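PDB 6COJ: probable CoA-transferase alpha subunit from Rhodococcus jostii, which probably serves as the alpha subunit of a CoA-transferase-family enzyme and binds the CoA thioester of a spirocyclic ring-bearing acid. Local coordinates for residues N176-H190 and A209-T223. The protein carries 1 engineered substitution. Sequence-based numbering, arbitrary orientation.
Sequences NLDAALVHLNLGDKH and AAEKRFVSVERVVET. With SO4 (sulfate ion), chain D.
His183 reaches across to the neighbouring strand with both ring nitrogens. Its CG lies anti to the backbone N (chi1 -175°), which carries the imidazole toward the 209-223 segment, where ND1 meets Ser216 OG at 2.7 Å and NE2 donates to Glu218 OE1, also at 2.7 Å. Both partners sit at the ring edge, so the two bonds fix the ring's rotation. The carboxylate stands nearly upright to the imidazole, the planes 77° apart, and takes the bond on the anti side of OE1; Tyr261 OH shares OE1, and the backbone N of Asn250 bonds OE2. A leucine in place of His183 would probably leave Ser216 OG and Glu218 OE1 without this shared partner and the carboxylate less firmly placed.

The backbones pair in a regular parallel ladder, for example Phe214 N to Ala180 O at 3.0 Å and Leu184 N to Ser216 O at 2.8 Å. On the face bearing His183, Leu181 lays CD2 against Phe214 CB, 4.1 Å away. On the other face Val182, Leu184 and Val215 make aliphatic contacts: Val182 CG2 meets Val215 CG2 at 3.8 Å, and Leu184, its side chain crossing that of Val215 at about a right angle, brings CD1 to the same methyl. Helix 203-208 covers Val182 and Leu184 there.

Asn185 and Leu186 form a classic bulge opposite Ala194; beyond it the two segments are still paired at Gly187. Asp188 then grips the start of the next helix: Thr223 OG1 donates to Asp188 OD2 at 2.6 Å from above the carboxylate plane, while OD1 takes the backbone N of His190 in an Asx turn.

With helix 203-208 in the connection between them, strands 177-184 and 213-217 form a beta-alpha-beta crossover unit in the seven-stranded parallel sheet of the CoA-transferase fold.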
loop_
_atom_site.group_PDB
_atom_site.type_symbol
_atom_site.label_atom_id
_atom_site.label_comp_id
_atom_site.label_asym_id
_atom_site.label_seq_id
_atom_site.Cartn_x
_atom_site.Cartn_y
_atom_site.Cartn_z
ATOM N N ASN A 176 15.746 -2.280 7.036
ATOM C CA ASN A 176 16.178 -3.570 6.520
ATOM C C ASN A 176 16.401 -4.535 7.674
ATOM O O ASN A 176 16.981 -4.177 8.700
ATOM C CB ASN A 176 17.479 -3.409 5.738
ATOM C CG ASN A 176 17.378 -2.333 4.681
ATOM O OD1 ASN A 176 16.747 -2.531 3.650
ATOM N ND2 ASN A 176 17.992 -1.183 4.938
ATOM N N LEU A 177 15.953 -5.770 7.502
ATOM C CA LEU A 177 16.001 -6.766 8.561
ATOM C C LEU A 177 16.821 -7.976 8.137
ATOM O O LEU A 177 16.717 -8.442 6.998
ATOM C CB LEU A 177 14.588 -7.252 8.880
ATOM C CG LEU A 177 13.517 -6.171 9.059
ATOM C CD1 LEU A 177 12.126 -6.796 9.152
ATOM C CD2 LEU A 177 13.818 -5.329 10.289
ATOM N N ASP A 178 17.610 -8.511 9.074
ATOM C CA ASP A 178 18.233 -9.803 8.816
ATOM C C ASP A 178 17.188 -10.903 8.814
ATOM O O ASP A 178 17.289 -11.857 8.035
ATOM C CB ASP A 178 19.316 -10.093 9.854
ATOM C CG ASP A 178 20.452 -9.100 9.782
ATOM O OD1 ASP A 178 20.983 -8.886 8.670
ATOM O OD2 ASP A 178 20.788 -8.512 10.826
ATOM N N ALA A 179 16.184 -10.798 9.683
ATOM C CA ALA A 179 15.166 -11.833 9.770
ATOM C C ALA A 179 13.836 -11.218 10.170
ATOM O O ALA A 179 13.778 -10.142 10.772
ATOM C CB ALA A 179 15.566 -12.932 10.762
ATOM N N ALA A 180 12.759 -11.910 9.803
ATOM C CA ALA A 180 11.415 -11.574 10.255
ATOM C C ALA A 180 10.777 -12.815 10.856
ATOM O O ALA A 180 10.949 -13.927 10.340
ATOM C CB ALA A 180 10.530 -11.071 9.099
ATOM N N LEU A 181 10.048 -12.616 11.954
ATOM C CA LEU A 181 9.262 -13.658 12.613
ATOM C C LEU A 181 7.817 -13.182 12.627
ATOM O O LEU A 181 7.521 -12.114 13.172
ATOM C CB LEU A 181 9.744 -13.876 14.053
ATOM C CG LEU A 181 11.238 -14.120 14.255
ATOM C CD1 LEU A 181 11.555 -14.155 15.746
ATOM C CD2 LEU A 181 11.666 -15.406 13.582
ATOM N N VAL A 182 6.919 -13.949 12.001
ATOM C CA VAL A 182 5.505 -13.588 11.940
ATOM C C VAL A 182 4.676 -14.839 12.200
ATOM O O VAL A 182 5.127 -15.962 11.974
ATOM C CB VAL A 182 5.105 -12.941 10.587
ATOM C CG1 VAL A 182 5.932 -11.668 10.316
ATOM C CG2 VAL A 182 5.262 -13.935 9.436
ATOM N N HIS A 183 3.445 -14.631 12.676
ATOM C CA HIS A 183 2.498 -15.712 12.938
ATOM C C HIS A 183 1.200 -15.435 12.198
ATOM O O HIS A 183 0.636 -14.341 12.317
ATOM C CB HIS A 183 2.179 -15.823 14.432
ATOM C CG HIS A 183 1.310 -16.990 14.763
ATOM N ND1 HIS A 183 1.809 -18.270 14.878
ATOM C CD2 HIS A 183 -0.024 -17.082 14.989
ATOM C CE1 HIS A 183 0.822 -19.100 15.176
ATOM N NE2 HIS A 183 -0.300 -18.404 15.255
ATOM N N LEU A 184 0.715 -16.430 11.463
ATOM C CA LEU A 184 -0.506 -16.300 10.682
ATOM C C LEU A 184 -1.444 -17.471 10.966
ATOM O O LEU A 184 -1.095 -18.440 11.646
ATOM C CB LEU A 184 -0.203 -16.158 9.181
ATOM C CG LEU A 184 0.313 -14.758 8.837
ATOM C CD1 LEU A 184 0.942 -14.727 7.454
ATOM C CD2 LEU A 184 -0.822 -13.725 8.919
ATOM N N ASN A 185 -2.662 -17.379 10.440
ATOM C CA ASN A 185 -3.665 -18.362 10.821
ATOM C C ASN A 185 -3.578 -19.658 10.031
ATOM O O ASN A 185 -3.937 -20.718 10.550
ATOM C CB ASN A 185 -5.071 -17.764 10.741
ATOM C CG ASN A 185 -5.234 -16.583 11.677
ATOM O OD1 ASN A 185 -5.639 -16.741 12.847
ATOM N ND2 ASN A 185 -4.909 -15.406 11.191
ATOM N N LEU A 186 -3.145 -19.601 8.780
ATOM C CA LEU A 186 -3.203 -20.761 7.911
ATOM C C LEU A 186 -2.110 -20.613 6.872
ATOM O O LEU A 186 -1.840 -19.501 6.410
ATOM C CB LEU A 186 -4.563 -20.801 7.202
ATOM C CG LEU A 186 -5.042 -22.132 6.648
ATOM C CD1 LEU A 186 -5.165 -23.162 7.767
ATOM C CD2 LEU A 186 -6.382 -21.904 5.993
ATOM N N GLY A 187 -1.498 -21.722 6.488
ATOM C CA GLY A 187 -0.482 -21.659 5.453
ATOM C C GLY A 187 -0.187 -23.038 4.915
ATOM O O GLY A 187 -0.584 -24.048 5.499
ATOM N N ASP A 188 0.534 -23.067 3.793
ATOM C CA ASP A 188 0.980 -24.312 3.186
ATOM C C ASP A 188 2.474 -24.522 3.461
ATOM O O ASP A 188 3.143 -23.673 4.064
ATOM C CB ASP A 188 0.527 -24.399 1.718
ATOM C CG ASP A 188 1.338 -23.519 0.758
ATOM O OD1 ASP A 188 2.405 -22.979 1.141
ATOM O OD2 ASP A 188 0.835 -23.316 -0.371
ATOM N N LYS A 189 2.994 -25.685 3.044
ATOM C CA LYS A 189 4.386 -26.016 3.328
ATOM C C LYS A 189 5.366 -25.210 2.499
ATOM O O LYS A 189 6.577 -25.341 2.711
ATOM C CB LYS A 189 4.635 -27.513 3.127
ATOM C CG LYS A 189 4.448 -27.999 1.698
ATOM C CD LYS A 189 4.648 -29.508 1.683
ATOM C CE LYS A 189 4.454 -30.113 0.319
ATOM N NZ LYS A 189 4.573 -31.600 0.417
ATOM N N HIS A 190 4.879 -24.383 1.567
ATOM C CA HIS A 190 5.738 -23.574 0.719
ATOM C C HIS A 190 5.788 -22.116 1.147
ATOM O O HIS A 190 6.528 -21.335 0.542
ATOM C CB HIS A 190 5.262 -23.647 -0.735
ATOM C CG HIS A 190 4.982 -25.032 -1.222
ATOM N ND1 HIS A 190 5.958 -25.999 -1.338
ATOM C CD2 HIS A 190 3.832 -25.602 -1.650
ATOM C CE1 HIS A 190 5.414 -27.114 -1.795
ATOM N NE2 HIS A 190 4.126 -26.896 -2.001
ATOM N N ALA A 209 10.713 -6.963 4.016
ATOM C CA ALA A 209 11.860 -6.165 4.440
ATOM C C ALA A 209 13.041 -7.006 4.914
ATOM O O ALA A 209 14.088 -6.436 5.237
ATOM C CB ALA A 209 11.442 -5.219 5.572
ATOM N N ALA A 210 12.904 -8.334 4.960
ATOM C CA ALA A 210 13.862 -9.194 5.637
ATOM C C ALA A 210 14.580 -10.125 4.667
ATOM O O ALA A 210 14.075 -10.463 3.594
ATOM C CB ALA A 210 13.171 -10.038 6.714
ATOM N N GLU A 211 15.753 -10.589 5.105
ATOM C CA GLU A 211 16.518 -11.584 4.358
ATOM C C GLU A 211 16.015 -13.002 4.619
ATOM O O GLU A 211 15.791 -13.770 3.677
ATOM C CB GLU A 211 17.986 -11.479 4.754
ATOM C CG GLU A 211 18.915 -12.428 4.031
ATOM C CD GLU A 211 19.114 -12.064 2.574
ATOM O OE1 GLU A 211 19.526 -12.950 1.794
ATOM O OE2 GLU A 211 18.856 -10.890 2.219
ATOM N N LYS A 212 15.841 -13.370 5.889
ATOM C CA LYS A 212 15.359 -14.693 6.284
ATOM C C LYS A 212 13.994 -14.544 6.941
ATOM O O LYS A 212 13.835 -13.739 7.860
ATOM C CB LYS A 212 16.308 -15.339 7.298
ATOM C CG LYS A 212 17.737 -15.526 6.840
ATOM C CD LYS A 212 18.580 -16.055 8.005
ATOM C CE LYS A 212 20.070 -15.873 7.776
ATOM N NZ LYS A 212 20.532 -16.566 6.544
ATOM N N ARG A 213 13.009 -15.311 6.478
ATOM C CA ARG A 213 11.623 -15.089 6.865
ATOM C C ARG A 213 11.031 -16.377 7.414
ATOM O O ARG A 213 10.988 -17.394 6.713
ATOM C CB ARG A 213 10.813 -14.617 5.657
ATOM C CG ARG A 213 11.056 -13.163 5.261
ATOM C CD ARG A 213 12.332 -12.960 4.461
ATOM N NE ARG A 213 12.357 -13.768 3.242
ATOM C CZ ARG A 213 11.817 -13.387 2.088
ATOM N NH1 ARG A 213 11.205 -12.217 1.999
ATOM N NH2 ARG A 213 11.901 -14.175 1.029
ATOM N N PHE A 214 10.557 -16.331 8.656
ATOM C CA PHE A 214 9.952 -17.492 9.297
ATOM C C PHE A 214 8.522 -17.158 9.681
ATOM O O PHE A 214 8.278 -16.156 10.362
ATOM C CB PHE A 214 10.790 -17.927 10.499
ATOM C CG PHE A 214 12.182 -18.281 10.109
ATOM C CD1 PHE A 214 12.443 -19.476 9.470
ATOM C CD2 PHE A 214 13.205 -17.354 10.255
ATOM C CE1 PHE A 214 13.711 -19.778 9.048
ATOM C CE2 PHE A 214 14.485 -17.654 9.840
ATOM C CZ PHE A 214 14.736 -18.868 9.232
ATOM N N VAL A 215 7.578 -17.975 9.211
ATOM C CA VAL A 215 6.163 -17.817 9.536
ATOM C C VAL A 215 5.727 -19.038 10.326
ATOM O O VAL A 215 5.907 -20.176 9.876
ATOM C CB VAL A 215 5.277 -17.610 8.292
ATOM C CG1 VAL A 215 5.394 -18.759 7.307
ATOM C CG2 VAL A 215 3.827 -17.413 8.711
ATOM N N SER A 216 5.204 -18.811 11.523
ATOM C CA SER A 216 4.484 -19.859 12.220
ATOM C C SER A 216 3.002 -19.716 11.890
ATOM O O SER A 216 2.508 -18.607 11.675
ATOM C CB SER A 216 4.761 -19.818 13.731
ATOM O OG SER A 216 4.442 -18.556 14.297
ATOM N N VAL A 217 2.301 -20.847 11.794
ATOM C CA VAL A 217 0.884 -20.840 11.442
ATOM C C VAL A 217 0.133 -21.757 12.393
ATOM O O VAL A 217 0.685 -22.735 12.905
ATOM C CB VAL A 217 0.604 -21.260 9.976
ATOM C CG1 VAL A 217 1.200 -20.265 9.011
ATOM C CG2 VAL A 217 1.151 -22.655 9.715
ATOM N N GLU A 218 -1.151 -21.448 12.617
ATOM C CA GLU A 218 -1.976 -22.323 13.447
ATOM C C GLU A 218 -2.069 -23.730 12.870
ATOM O O GLU A 218 -2.127 -24.715 13.618
ATOM C CB GLU A 218 -3.389 -21.762 13.622
ATOM C CG GLU A 218 -3.505 -20.457 14.381
ATOM C CD GLU A 218 -3.142 -20.633 15.847
ATOM O OE1 GLU A 218 -2.378 -19.787 16.350
ATOM O OE2 GLU A 218 -3.573 -21.629 16.462
ATOM N N ARG A 219 -2.119 -23.843 11.548
ATOM C CA ARG A 219 -2.276 -25.125 10.887
ATOM C C ARG A 219 -1.658 -25.024 9.500
ATOM O O ARG A 219 -1.828 -24.017 8.802
ATOM C CB ARG A 219 -3.761 -25.488 10.755
ATOM C CG ARG A 219 -4.020 -26.855 10.134
ATOM C CD ARG A 219 -5.511 -27.126 9.987
ATOM N NE ARG A 219 -6.208 -27.024 11.261
ATOM C CZ ARG A 219 -6.455 -28.057 12.062
ATOM N NH1 ARG A 219 -6.049 -29.278 11.722
ATOM N NH2 ARG A 219 -7.104 -27.871 13.211
ATOM N N VAL A 220 -0.945 -26.076 9.108
ATOM C CA VAL A 220 -0.426 -26.222 7.757
ATOM C C VAL A 220 -1.407 -27.085 6.983
ATOM O O VAL A 220 -1.809 -28.159 7.454
ATOM C CB VAL A 220 0.978 -26.849 7.761
ATOM C CG1 VAL A 220 1.428 -27.141 6.334
ATOM C CG2 VAL A 220 1.963 -25.922 8.421
ATOM N N VAL A 221 -1.809 -26.606 5.804
ATOM C CA VAL A 221 -2.752 -27.296 4.935
ATOM C C VAL A 221 -2.168 -27.323 3.527
ATOM O O VAL A 221 -1.193 -26.642 3.226
ATOM C CB VAL A 221 -4.131 -26.605 4.936
ATOM C CG1 VAL A 221 -4.725 -26.594 6.342
ATOM C CG2 VAL A 221 -4.000 -25.187 4.399
ATOM N N GLU A 222 -2.745 -28.158 2.663
ATOM C CA GLU A 222 -2.300 -28.116 1.275
ATOM C C GLU A 222 -2.761 -26.813 0.623
ATOM O O GLU A 222 -3.730 -26.179 1.049
ATOM C CB GLU A 222 -2.793 -29.328 0.471
ATOM C CG GLU A 222 -2.283 -30.697 0.954
ATOM C CD GLU A 222 -0.837 -31.023 0.567
ATOM O OE1 GLU A 222 -0.338 -30.526 -0.464
ATOM O OE2 GLU A 222 -0.197 -31.809 1.304
ATOM N N THR A 223 -2.039 -26.417 -0.428
ATOM C CA THR A 223 -2.296 -25.142 -1.097
ATOM C C THR A 223 -3.754 -25.012 -1.504
ATOM O O THR A 223 -4.386 -23.969 -1.286
ATOM C CB THR A 223 -1.411 -25.010 -2.335
ATOM O OG1 THR A 223 -0.034 -25.163 -1.969
ATOM C CG2 THR A 223 -1.601 -23.633 -2.990
HETATM S S SO4 D . 4.697 -31.120 -3.419
HETATM O O1 SO4 D . 5.202 -31.842 -2.256
HETATM O O2 SO4 D . 5.373 -29.828 -3.523
HETATM O O3 SO4 D . 4.959 -31.911 -4.619
HETATM O O4 SO4 D . 3.259 -30.907 -3.274
HETATM O O HOH W 1 16.049 -5.249 3.536
HETATM O O HOH W 2 1.118 -27.746 2.412
HETATM O O HOH W 3 2.274 -32.117 2.427
HETATM O O HOH W 4 1.929 -32.035 -1.112
#